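Local coordinates for periplasmic solute binding protein (Candidatus liberibacter, PDB 4CL2) that probably captures manganese or zinc ions in the periplasm and hands them to a membrane transporter for uptake, as solute-binding proteins of the ZnuA family do, at residues L8-I13 with H63-Y68; I116-I121 with R141-K146; P228-A233 with A238-V243; S248-K251 with P255-T258. All blocks are in the same frame, centred on the assembly; numbering follows the deposited sequence. Where two conformers were deposited one is given.

Contact 1 of 4, residues L8-I13 with H63-Y68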
loop_
_atom_site.group_PDB
_atom_site.type_symbol
_atom_site.label_atom_id
_atom_site.label_comp_id
_atom_site.label_asym_id
_atom_site.label_seq_id
_atom_site.Cartn_x
_atom_site.Cartn_y
_atom_site.Cartn_z
ATOM N N LEU A 8 7.465 -13.729 -8.854
ATOM C CA LEU A 8 7.982 -12.349 -8.862
ATOM C C LEU A 8 6.852 -11.378 -8.490
ATOM O O LEU A 8 5.834 -11.279 -9.157
ATOM C CB LEU A 8 8.611 -12.005 -10.209
ATOM C CG LEU A 8 9.049 -10.544 -10.304
ATOM C CD1 LEU A 8 10.211 -10.225 -9.360
ATOM C CD2 LEU A 8 9.439 -10.287 -11.791
ATOM N N SER A 9 7.045 -10.649 -7.397
ATOM C CA SER A 9 6.129 -9.560 -6.973
ATOM C C SER A 9 6.686 -8.205 -7.475
ATOM O O SER A 9 7.896 -7.997 -7.570
ATOM C CB SER A 9 5.982 -9.548 -5.448
ATOM O OG SER A 9 5.412 -10.744 -4.928
ATOM N N SER A 10 5.790 -7.303 -7.846
ATOM C CA SER A 10 6.199 -6.028 -8.416
ATOM C C SER A 10 6.942 -5.155 -7.376
ATOM O O SER A 10 7.831 -4.412 -7.772
ATOM C CB SER A 10 5.037 -5.301 -9.050
ATOM O OG SER A 10 4.062 -4.941 -8.064
ATOM N N PHE A 11 6.505 -5.160 -6.142
ATOM C CA PHE A 11 7.164 -4.347 -5.121
ATOM C C PHE A 11 7.035 -4.938 -3.744
ATOM O O PHE A 11 6.432 -6.007 -3.520
ATOM C CB PHE A 11 6.675 -2.864 -5.194
ATOM C CG PHE A 11 5.348 -2.585 -4.474
ATOM C CD1 PHE A 11 4.147 -3.149 -4.873
ATOM C CD2 PHE A 11 5.341 -1.699 -3.406
ATOM C CE1 PHE A 11 2.948 -2.830 -4.232
ATOM C CE2 PHE A 11 4.145 -1.386 -2.746
ATOM C CZ PHE A 11 2.951 -1.945 -3.171
ATOM N N SER A 12 7.750 -4.315 -2.798
ATOM C CA SER A 12 8.047 -4.965 -1.516
ATOM C C SER A 12 6.829 -5.413 -0.762
ATOM O O SER A 12 6.832 -6.471 -0.134
ATOM C CB SER A 12 8.889 -4.018 -0.617
ATOM O OG SER A 12 8.283 -2.722 -0.440
ATOM N N ILE A 13 5.768 -4.631 -0.786
ATOM C CA ILE A 13 4.592 -4.983 -0.014
ATOM C C ILE A 13 3.994 -6.287 -0.524
ATOM O O ILE A 13 3.664 -7.180 0.272
ATOM C CB ILE A 13 3.569 -3.881 -0.009
ATOM C CG1 ILE A 13 4.183 -2.678 0.775
ATOM C CG2 ILE A 13 2.211 -4.376 0.519
ATOM C CD1 ILE A 13 3.183 -1.525 0.911
ATOM N N HIS A 63 -2.702 0.944 -12.021
ATOM C CA HIS A 63 -1.630 1.666 -12.681
ATOM C C HIS A 63 -0.318 1.797 -11.914
ATOM O O HIS A 63 0.515 2.604 -12.346
ATOM C CB HIS A 63 -2.126 3.069 -13.124
ATOM C CG HIS A 63 -3.148 3.015 -14.192
ATOM N ND1 HIS A 63 -3.530 4.122 -14.911
ATOM C CD2 HIS A 63 -3.860 1.975 -14.700
ATOM C CE1 HIS A 63 -4.416 3.767 -15.827
ATOM N NE2 HIS A 63 -4.622 2.472 -15.732
ATOM N N LEU A 64 -0.110 1.057 -10.831
ATOM C CA LEU A 64 1.110 1.233 -10.024
ATOM C C LEU A 64 2.343 0.961 -10.904
ATOM O O LEU A 64 3.386 1.660 -10.835
ATOM C CB LEU A 64 1.134 0.326 -8.808
ATOM C CG LEU A 64 2.349 0.470 -7.937
ATOM C CD1 LEU A 64 2.337 1.824 -7.274
ATOM C CD2 LEU A 64 2.380 -0.634 -6.938
ATOM N N GLU A 65 2.191 -0.054 -11.740
ATOM C CA GLU A 65 3.268 -0.523 -12.608
ATOM C C GLU A 65 3.317 0.095 -13.971
ATOM O O GLU A 65 4.089 -0.358 -14.868
ATOM C CB GLU A 65 3.202 -2.069 -12.726
ATOM C CG GLU A 65 3.381 -2.804 -11.398
ATOM C CD GLU A 65 2.103 -3.037 -10.585
ATOM O OE1 GLU A 65 0.981 -2.852 -11.141
ATOM O OE2 GLU A 65 2.282 -3.480 -9.431
ATOM N N GLU A 66 2.530 1.124 -14.230
ATOM C CA GLU A 66 2.311 1.529 -15.626
ATOM C C GLU A 66 3.622 1.849 -16.368
ATOM O O GLU A 66 3.717 1.595 -17.549
ATOM C CB GLU A 66 1.342 2.734 -15.674
ATOM C CG GLU A 66 1.871 3.982 -15.032
ATOM C CD GLU A 66 0.813 5.100 -14.930
ATOM O OE1 GLU A 66 -0.141 5.112 -15.733
ATOM O OE2 GLU A 66 0.939 5.926 -14.016
ATOM N N THR A 67 4.589 2.397 -15.672
ATOM C CA THR A 67 5.826 2.813 -16.336
ATOM C C THR A 67 6.746 1.661 -16.664
ATOM O O THR A 67 7.606 1.836 -17.545
ATOM C CB THR A 67 6.652 3.810 -15.522
ATOM O OG1 THR A 67 7.163 3.203 -14.364
ATOM C CG2 THR A 67 5.845 5.096 -15.260
ATOM N N TYR A 68 6.573 0.518 -16.016
ATOM C CA TYR A 68 7.454 -0.650 -16.301
ATOM C C TYR A 68 6.738 -1.911 -16.721
ATOM O O TYR A 68 7.382 -2.940 -16.965
ATOM C CB TYR A 68 8.420 -0.882 -15.161
ATOM C CG TYR A 68 7.810 -1.099 -13.803
ATOM C CD1 TYR A 68 7.298 -2.324 -13.444
ATOM C CD2 TYR A 68 7.727 -0.048 -12.864
ATOM C CE1 TYR A 68 6.802 -2.546 -12.188
ATOM C CE2 TYR A 68 7.185 -0.257 -11.628
ATOM C CZ TYR A 68 6.744 -1.506 -11.279
ATOM O OH TYR A 68 6.202 -1.720 -10.028
#
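S10 and E65 meet through a short hydrogen bond, S10 OG giving its proton to E65 OE2 at 2.7 Å. The carboxylate oxygen is met on its anti side, with the hydroxyl 20° out of the carboxylate plane. OG sits between the backbone N and the carbonyl carbon of S10 (chi1 65°), which turns it toward the glutamate, while the E65 chain leaves beside its own backbone N and bends at chi2 to bring OE2 across. The same OE2 also accepts from the backbone N of N60, and OE1 from that of G61, so the buried carboxylate is gripped at both oxygens and its rotation is fixed. Those bonds would be expected to favour the ionised form. Serine suits its place because its short hydroxyl gives the buried carboxylate a donor.

Beside this polar pair, L64 lays one methyl over a face of the F11 ring. Its CD2 stands 3.9 Å from the ring centroid, 28° off the normal, and L64 CD2 comes closest to F11 CE1, at 3.5 Å; the two side chains cross at about a right angle. The branched leucine thus offers a methyl to the flat ring in a CH-pi contact. Y68 adds looser packing, its OH 3.9 Å from S10 CB, while that hydroxyl is hydrogen-bonded to S38 OG.

The H63-Y68 loop, opening with a type I turn from H63 to E66, follows strand 56-59. It lies against the corner where strand 6-9 of the parallel sheet gives way to helix 12-22, with F11 at the N-cap position.

Contact 2 of 4, residues I116-I121 with R141-K146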
loop_
_atom_site.group_PDB
_atom_site.type_symbol
_atom_site.label_atom_id
_atom_site.label_comp_id
_atom_site.label_asym_id
_atom_site.label_seq_id
_atom_site.Cartn_x
_atom_site.Cartn_y
_atom_site.Cartn_z
ATOM N N ILE A 116 -8.316 -9.161 0.708
ATOM C CA ILE A 116 -8.473 -9.375 -0.749
ATOM C C ILE A 116 -7.113 -9.621 -1.433
ATOM O O ILE A 116 -7.022 -10.542 -2.271
ATOM C CB ILE A 116 -9.212 -8.177 -1.389
ATOM C CG1 ILE A 116 -10.610 -8.148 -0.801
ATOM C CG2 ILE A 116 -9.196 -8.328 -2.905
ATOM C CD1 ILE A 116 -11.383 -6.895 -1.182
ATOM N N TYR A 117 -6.090 -8.858 -1.089
ATOM C CA TYR A 117 -4.709 -9.115 -1.555
ATOM C C TYR A 117 -4.324 -10.564 -1.234
ATOM O O TYR A 117 -3.860 -11.321 -2.101
ATOM C CB TYR A 117 -3.671 -8.181 -0.939
ATOM C CG TYR A 117 -3.537 -6.808 -1.586
ATOM C CD1 TYR A 117 -4.539 -5.849 -1.515
ATOM C CD2 TYR A 117 -2.376 -6.454 -2.280
ATOM C CE1 TYR A 117 -4.397 -4.573 -2.077
ATOM C CE2 TYR A 117 -2.255 -5.201 -2.852
ATOM C CZ TYR A 117 -3.232 -4.271 -2.787
ATOM O OH TYR A 117 -3.127 -3.001 -3.342
ATOM N N ILE A 118 -4.549 -10.946 -0.012
ATOM C CA ILE A 118 -4.170 -12.312 0.448
ATOM C C ILE A 118 -4.923 -13.360 -0.351
ATOM O O ILE A 118 -4.313 -14.332 -0.811
ATOM C CB ILE A 118 -4.423 -12.428 1.967
ATOM C CG1 ILE A 118 -3.401 -11.561 2.721
ATOM C CG2 ILE A 118 -4.357 -13.892 2.413
ATOM C CD1 ILE A 118 -3.776 -11.302 4.153
ATOM N N GLU A 119 -6.254 -13.194 -0.506
ATOM C CA GLU A 119 -7.097 -14.156 -1.211
ATOM C C GLU A 119 -6.661 -14.284 -2.659
ATOM O O GLU A 119 -6.578 -15.402 -3.201
ATOM C CB GLU A 119 -8.578 -13.792 -1.082
ATOM C CG GLU A 119 -9.450 -14.607 -2.008
ATOM C CD GLU A 119 -9.402 -16.102 -1.778
ATOM O OE1 GLU A 119 -8.870 -16.563 -0.720
ATOM O OE2 GLU A 119 -9.848 -16.838 -2.688
ATOM N N ASN A 120 -6.416 -13.143 -3.332
ATOM C CA ASN A 120 -6.046 -13.236 -4.741
ATOM C C ASN A 120 -4.690 -13.903 -4.879
ATOM O O ASN A 120 -4.444 -14.622 -5.883
ATOM C CB ASN A 120 -5.999 -11.821 -5.358
ATOM C CG ASN A 120 -7.388 -11.306 -5.641
ATOM O OD1 ASN A 120 -8.295 -12.101 -5.848
ATOM N ND2 ASN A 120 -7.583 -10.012 -5.610
ATOM N N ILE A 121 -3.788 -13.681 -3.938
ATOM C CA ILE A 121 -2.453 -14.283 -4.030
ATOM C C ILE A 121 -2.557 -15.796 -3.720
ATOM O O ILE A 121 -1.929 -16.631 -4.393
ATOM C CB ILE A 121 -1.420 -13.543 -3.152
ATOM C CG1 ILE A 121 -1.153 -12.165 -3.760
ATOM C CG2 ILE A 121 -0.080 -14.310 -3.074
ATOM C CD1 ILE A 121 -0.433 -11.214 -2.841
ATOM N N ARG A 141 -5.146 -18.421 5.644
ATOM C CA ARG A 141 -6.047 -18.170 6.787
ATOM C C ARG A 141 -5.233 -17.677 8.000
ATOM O O ARG A 141 -5.578 -16.710 8.627
ATOM C CB ARG A 141 -6.885 -19.357 7.122
ATOM C CG ARG A 141 -7.796 -19.167 8.343
ATOM C CD ARG A 141 -7.130 -19.579 9.671
ATOM N NE ARG A 141 -6.900 -20.967 9.680
ATOM C CZ ARG A 141 -6.186 -21.604 10.618
ATOM N NH1 ARG A 141 -5.624 -20.888 11.600
ATOM N NH2 ARG A 141 -6.006 -22.861 10.538
ATOM N N GLU A 142 -4.135 -18.368 8.304
ATOM C CA GLU A 142 -3.278 -17.923 9.405
ATOM C C GLU A 142 -2.848 -16.515 9.250
ATOM O O GLU A 142 -2.812 -15.739 10.214
ATOM C CB GLU A 142 -2.059 -18.839 9.588
ATOM C CG GLU A 142 -2.445 -20.187 10.187
ATOM C CD GLU A 142 -1.270 -21.125 10.413
ATOM O OE1 GLU A 142 -0.192 -20.905 9.797
ATOM O OE2 GLU A 142 -1.472 -22.104 11.158
ATOM N N TYR A 143 -2.391 -16.147 8.062
ATOM C CA TYR A 143 -1.887 -14.802 7.869
ATOM C C TYR A 143 -3.007 -13.719 7.914
ATOM O O TYR A 143 -2.834 -12.624 8.497
ATOM C CB TYR A 143 -1.122 -14.741 6.557
ATOM C CG TYR A 143 -0.499 -13.405 6.252
ATOM C CD1 TYR A 143 0.401 -12.809 7.141
ATOM C CD2 TYR A 143 -0.732 -12.774 5.071
ATOM C CE1 TYR A 143 1.027 -11.571 6.813
ATOM C CE2 TYR A 143 -0.137 -11.571 4.759
ATOM C CZ TYR A 143 0.734 -10.962 5.643
ATOM O OH TYR A 143 1.379 -9.786 5.318
ATOM N N SER A 144 -4.167 -14.031 7.306
ATOM C CA SER A 144 -5.311 -13.153 7.390
ATOM C C SER A 144 -5.683 -12.878 8.878
ATOM O O SER A 144 -5.943 -11.761 9.265
ATOM C CB SER A 144 -6.493 -13.841 6.669
ATOM O OG SER A 144 -6.278 -13.897 5.268
ATOM N N GLU A 145 -5.668 -13.927 9.703
ATOM C CA GLU A 145 -5.958 -13.811 11.103
ATOM C C GLU A 145 -4.909 -13.026 11.846
ATOM O O GLU A 145 -5.246 -12.229 12.708
ATOM C CB GLU A 145 -6.173 -15.184 11.784
ATOM C CG GLU A 145 -7.354 -15.996 11.270
ATOM C CD GLU A 145 -8.649 -15.205 11.032
ATOM O OE1 GLU A 145 -9.055 -14.433 11.946
ATOM O OE2 GLU A 145 -9.249 -15.389 9.920
ATOM N N LYS A 146 -3.645 -13.232 11.513
ATOM C CA LYS A 146 -2.607 -12.427 12.145
ATOM C C LYS A 146 -2.783 -10.921 11.875
ATOM O O LYS A 146 -2.634 -10.116 12.777
ATOM C CB LYS A 146 -1.240 -12.901 11.634
ATOM C CG LYS A 146 -0.067 -12.374 12.417
ATOM C CD LYS A 146 1.247 -12.975 11.896
ATOM C CE LYS A 146 2.446 -12.553 12.754
ATOM N NZ LYS A 146 3.622 -13.242 12.138
#
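S144 OG is hydrogen-bonded to the carbonyl O of A140, one turn earlier in its own helix, and it also touches I118 of the other helix: I118 CG2 lies 3.4 Å from S144 OG. The hydroxyl stands beside its backbone N and opposite the carbonyl carbon (chi1 -69°), a setting that suits the bond back to A140. A small serine lets the two backbones come close here, the CA atoms of I118 and S144 being 7.1 Å apart, and its polar atom is satisfied within the helix rather than across the interface.

I118 reaches the second helix with both of its branches. CG2 goes to the serine, whereas the extended CG1-CD1 arm runs to the ring of Y143, I118 CD1 stopping 3.5 Å from Y143 CD2. CD1 and CG1 both pack against the CD2-CE2 side of the ring, from an oblique direction.

The contact joins helix 111-128 to helix 133-158, the long helix that in this family's fold forms the backbone linking the two lobes. I118 thus bridges Y143 and S144, two successive residues of that helix.

Y143 swings its CG away from its backbone N and beside its carbonyl carbon (chi1 -178°), which carries the ring inward toward N20 of helix 12-22 and Y259 of helix 259-274. A large ring suits this place, where three other helices supply its neighbours. On helix 111-128, I121 packs on I17, T18 and I21 of helix 12-22, while Y117 OH is hydrogen-bonded to N60 OD1.

Contact 3 of 4, residues P228-A233 with A238-V243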
loop_
_atom_site.group_PDB
_atom_site.type_symbol
_atom_site.label_atom_id
_atom_site.label_comp_id
_atom_site.label_asym_id
_atom_site.label_seq_id
_atom_site.Cartn_x
_atom_site.Cartn_y
_atom_site.Cartn_z
ATOM N N PRO A 228 6.238 20.254 2.612
ATOM C CA PRO A 228 4.882 20.697 2.323
ATOM C C PRO A 228 3.887 20.543 3.495
ATOM O O PRO A 228 3.189 21.492 3.782
ATOM C CB PRO A 228 4.506 19.833 1.114
ATOM C CG PRO A 228 5.822 19.595 0.428
ATOM C CD PRO A 228 6.714 19.309 1.597
ATOM N N ALA A 229 3.915 19.404 4.177
ATOM C CA ALA A 229 3.016 19.179 5.287
ATOM C C ALA A 229 3.277 20.168 6.383
ATOM O O ALA A 229 2.349 20.722 6.994
ATOM C CB ALA A 229 3.124 17.718 5.784
ATOM N N LYS A 230 4.548 20.418 6.658
ATOM C CA LYS A 230 4.863 21.386 7.683
ATOM C C LYS A 230 4.390 22.790 7.339
ATOM O O LYS A 230 3.894 23.549 8.186
ATOM C CB LYS A 230 6.344 21.349 8.008
ATOM C CG LYS A 230 6.744 20.047 8.706
ATOM C CD LYS A 230 8.254 20.019 8.995
ATOM C CE LYS A 230 8.614 18.926 9.998
ATOM N NZ LYS A 230 10.085 18.866 10.247
ATOM N N GLN A 231 4.607 23.172 6.091
ATOM C CA GLN A 231 4.126 24.461 5.635
ATOM C C GLN A 231 2.603 24.572 5.794
ATOM O O GLN A 231 2.116 25.595 6.266
ATOM C CB GLN A 231 4.468 24.632 4.165
ATOM C CG GLN A 231 4.023 25.962 3.619
ATOM C CD GLN A 231 4.672 27.150 4.368
ATOM O OE1 GLN A 231 5.826 27.076 4.819
ATOM N NE2 GLN A 231 3.941 28.226 4.499
ATOM N N VAL A 232 1.881 23.558 5.315
ATOM C CA VAL A 232 0.417 23.520 5.464
ATOM C C VAL A 232 -0.014 23.603 6.912
ATOM O O VAL A 232 -0.901 24.364 7.259
ATOM C CB VAL A 232 -0.184 22.296 4.781
ATOM C CG1 VAL A 232 -1.645 22.097 5.157
ATOM C CG2 VAL A 232 0.006 22.397 3.269
ATOM N N ALA A 233 0.628 22.837 7.786
ATOM C CA ALA A 233 0.327 22.961 9.223
ATOM C C ALA A 233 0.455 24.372 9.730
ATOM O O ALA A 233 -0.419 24.893 10.442
ATOM C CB ALA A 233 1.185 21.954 10.030
ATOM N N ALA A 238 -2.754 24.078 12.224
ATOM C CA ALA A 238 -2.751 22.659 12.541
ATOM C C ALA A 238 -1.339 22.228 13.016
ATOM O O ALA A 238 -0.434 23.029 13.123
ATOM C CB ALA A 238 -3.164 21.868 11.336
ATOM N N SER A 239 -1.211 20.932 13.318
ATOM C CA SER A 239 0.074 20.372 13.765
ATOM C C SER A 239 0.559 19.383 12.733
ATOM O O SER A 239 -0.224 18.703 12.129
ATOM C CB SER A 239 -0.147 19.593 15.094
ATOM O OG SER A 239 -0.522 20.518 16.117
ATOM N N TYR A 240 1.859 19.304 12.564
ATOM C CA TYR A 240 2.434 18.269 11.770
ATOM C C TYR A 240 2.432 16.961 12.578
ATOM O O TYR A 240 2.925 16.971 13.708
ATOM C CB TYR A 240 3.861 18.641 11.434
ATOM C CG TYR A 240 4.636 17.571 10.731
ATOM C CD1 TYR A 240 4.223 17.045 9.494
ATOM C CD2 TYR A 240 5.830 17.048 11.278
ATOM C CE1 TYR A 240 4.910 16.033 8.862
ATOM C CE2 TYR A 240 6.532 16.034 10.629
ATOM C CZ TYR A 240 6.094 15.538 9.423
ATOM O OH TYR A 240 6.757 14.531 8.769
ATOM N N GLY A 241 1.834 15.939 11.994
ATOM C CA GLY A 241 1.578 14.631 12.646
ATOM C C GLY A 241 2.763 13.678 12.557
ATOM O O GLY A 241 2.776 12.637 13.229
ATOM N N GLY A 242 3.744 13.993 11.757
ATOM C CA GLY A 242 4.938 13.144 11.543
ATOM C C GLY A 242 4.844 12.257 10.310
ATOM O O GLY A 242 3.989 12.489 9.441
ATOM N N VAL A 243 5.685 11.224 10.248
ATOM C CA VAL A 243 5.904 10.377 9.096
ATOM C C VAL A 243 5.202 9.049 9.149
ATOM O O VAL A 243 5.373 8.285 10.099
ATOM C CB VAL A 243 7.411 10.097 8.898
ATOM C CG1 VAL A 243 7.633 9.235 7.681
ATOM C CG2 VAL A 243 8.219 11.371 8.777
#
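Y240 lies under helix 227-236 with its ring spanned by K230 and flanked by A229. K230 CG sits over one face, 4.0 Å from the ring centroid and 17° off the normal, in a CH-pi contact, and farther along the extended chain K230 CE comes within 3.6 Å of Y240 CD2. Lysine suits this exposed edge of the helix: its methylenes pack on the aromatic ring while NZ reaches a salt bridge with D226. The opposite face of the ring is met by the backbone N of G242, over its centre, so the tyrosine is sandwiched. Its CG stands opposite the backbone N (chi1 173°), which lays the ring along the helix, and its OH is hydrogen-bonded to S220 OG. A229 CB packs on Y240 CD1 at 3.9 Å, approaching obliquely.

A233 fills the other end, where its small CB methyl rests 3.7 Å from the backbone N of Y240; alanine permits this close approach. Where the chain reverses, A238 N gives A233 O a weak hydrogen bond of 3.0 Å, with T236 OG1 bonded to both atoms.

The axes of 228-233 and 239-243 approach to 7.2 Å and run roughly antiparallel, at 151°, as expected for the second half of the beta-alpha-beta unit 217-221, 227-236, 239-244.

Contact 4 of 4, residues S248-K251 with P255-T258. With SO4 (sulfate ion), chain F.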
loop_
_atom_site.group_PDB
_atom_site.type_symbol
_atom_site.label_atom_id
_atom_site.label_comp_id
_atom_site.label_asym_id
_atom_site.label_seq_id
_atom_site.Cartn_x
_atom_site.Cartn_y
_atom_site.Cartn_z
ATOM N N SER A 248 6.319 1.829 0.592
ATOM C CA SER A 248 7.379 0.826 0.575
ATOM C C SER A 248 7.532 0.299 1.964
ATOM O O SER A 248 7.343 1.044 2.922
ATOM C CB SER A 248 8.675 1.512 0.154
ATOM O OG SER A 248 9.805 0.639 0.221
ATOM N N LEU A 249 7.919 -0.951 2.104
ATOM C CA LEU A 249 8.421 -1.424 3.389
ATOM C C LEU A 249 9.656 -0.616 3.769
ATOM O O LEU A 249 10.393 -0.113 2.874
ATOM C CB LEU A 249 8.798 -2.901 3.322
ATOM C CG LEU A 249 7.600 -3.779 2.943
ATOM C CD1 LEU A 249 8.039 -5.188 2.983
ATOM C CD2 LEU A 249 6.402 -3.588 3.859
ATOM N N SER A 250 9.921 -0.496 5.077
ATOM C CA SER A 250 11.127 0.150 5.522
ATOM C C SER A 250 12.295 -0.800 5.295
ATOM O O SER A 250 12.094 -1.971 4.983
ATOM C CB SER A 250 11.055 0.491 7.021
ATOM O OG SER A 250 11.073 -0.672 7.839
ATOM N N LYS A 251 13.502 -0.281 5.530
ATOM C CA LYS A 251 14.681 -1.133 5.694
ATOM C C LYS A 251 14.408 -2.149 6.834
ATOM O O LYS A 251 13.555 -1.903 7.724
ATOM C CB LYS A 251 15.923 -0.253 5.949
ATOM C CG LYS A 251 15.883 0.475 7.293
ATOM C CD LYS A 251 16.814 1.685 7.415
ATOM C CE LYS A 251 16.686 2.298 8.811
ATOM N NZ LYS A 251 17.427 3.594 8.937
ATOM N N PRO A 255 10.959 0.671 11.141
ATOM C CA PRO A 255 9.753 0.238 11.860
ATOM C C PRO A 255 8.720 -0.544 11.083
ATOM O O PRO A 255 7.717 -1.016 11.655
ATOM C CB PRO A 255 9.179 1.556 12.344
ATOM C CG PRO A 255 9.574 2.535 11.296
ATOM C CD PRO A 255 10.926 2.104 10.837
ATOM N N ALA A 256 8.916 -0.699 9.776
ATOM C CA ALA A 256 7.873 -1.258 8.908
ATOM C C ALA A 256 8.487 -2.257 7.909
ATOM O O ALA A 256 8.283 -2.087 6.701
ATOM C CB ALA A 256 7.108 -0.185 8.185
ATOM N N PRO A 257 9.184 -3.292 8.437
ATOM C CA PRO A 257 9.942 -4.189 7.531
ATOM C C PRO A 257 9.043 -5.275 6.902
ATOM O O PRO A 257 9.517 -6.072 6.096
ATOM C CB PRO A 257 10.967 -4.778 8.435
ATOM C CG PRO A 257 10.273 -4.917 9.757
ATOM C CD PRO A 257 9.560 -3.554 9.835
ATOM N N THR A 258 7.792 -5.334 7.301
ATOM C CA THR A 258 6.802 -6.276 6.754
ATOM C C THR A 258 5.502 -5.546 6.501
ATOM O O THR A 258 5.270 -4.453 7.034
ATOM C CB THR A 258 6.507 -7.459 7.718
ATOM O OG1 THR A 258 5.743 -6.998 8.848
ATOM C CG2 THR A 258 7.745 -8.120 8.254
HETATM S S SO4 F . 13.550 3.338 6.125
HETATM O O1 SO4 F . 12.509 4.353 5.961
HETATM O O2 SO4 F . 14.796 4.088 5.837
HETATM O O3 SO4 F . 13.431 2.237 5.176
HETATM O O4 SO4 F . 13.695 2.862 7.534
#
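S250 ties the two ends of this loop together with a pair of hydrogen bonds to A256. S250 N donates to A256 O at 2.8 Å, approaching from above the carbonyl plane, and S250 OG accepts from A256 N at 2.9 Å. OG also donates to K251 O. Lying between the backbone N and the carbonyl carbon (chi1 69°), it faces the P255-T258 arm of the loop. Serine suits the place because one hydroxyl can accept from A256 N and donate to K251 O. P255 and P257, on either side of A256 in sequence, have no N-H to give; P257 CD packs 3.8 Å from S250 OG.

The L249 methyls rest on the backbone of P257 and T258, L249 CD2 lying 3.4 Å from T258 C. Farther out, the leucine packs on L262 of helix 259-274, and S248 OG donates to L249 O and also bonds G35 N. A sulfate, probably from the crystallisation liquor, lies beside the K251 chain; the distance from K251 N to its O3, 2.5 Å, is unusually short and its exact length doubtful.

T258 N-caps helix 259-274, its OG1 bonded to D261 N. Together these segments form a compact, proline-rich loop leading from metal ligand D247 into the last helix.

Overall arrangement
Contacts 1 and 4 are directly joined: S12 OG lies 3.1 Å from L249 N, a probable hydrogen bond, and I13 packs on L249, although the contact centres are 17 Å apart. Contact 1 flanks the metal site of H106, E172 and D247; contact 4 lies farther out, just past D247 in the chain. Measured from side chains, L64 is about 6 Å and L249 about 13 Å from the manganese ion, F11 about 6 Å from D247, and A229 of contact 3 about 10 Å from E172. Contact 2 lies away from the site, its nearest atoms about 6 Å from those of contacts 1 and 4. Contacts 2 and 3 lie on opposite sides of the chain's centre, their centres 34 Å apart.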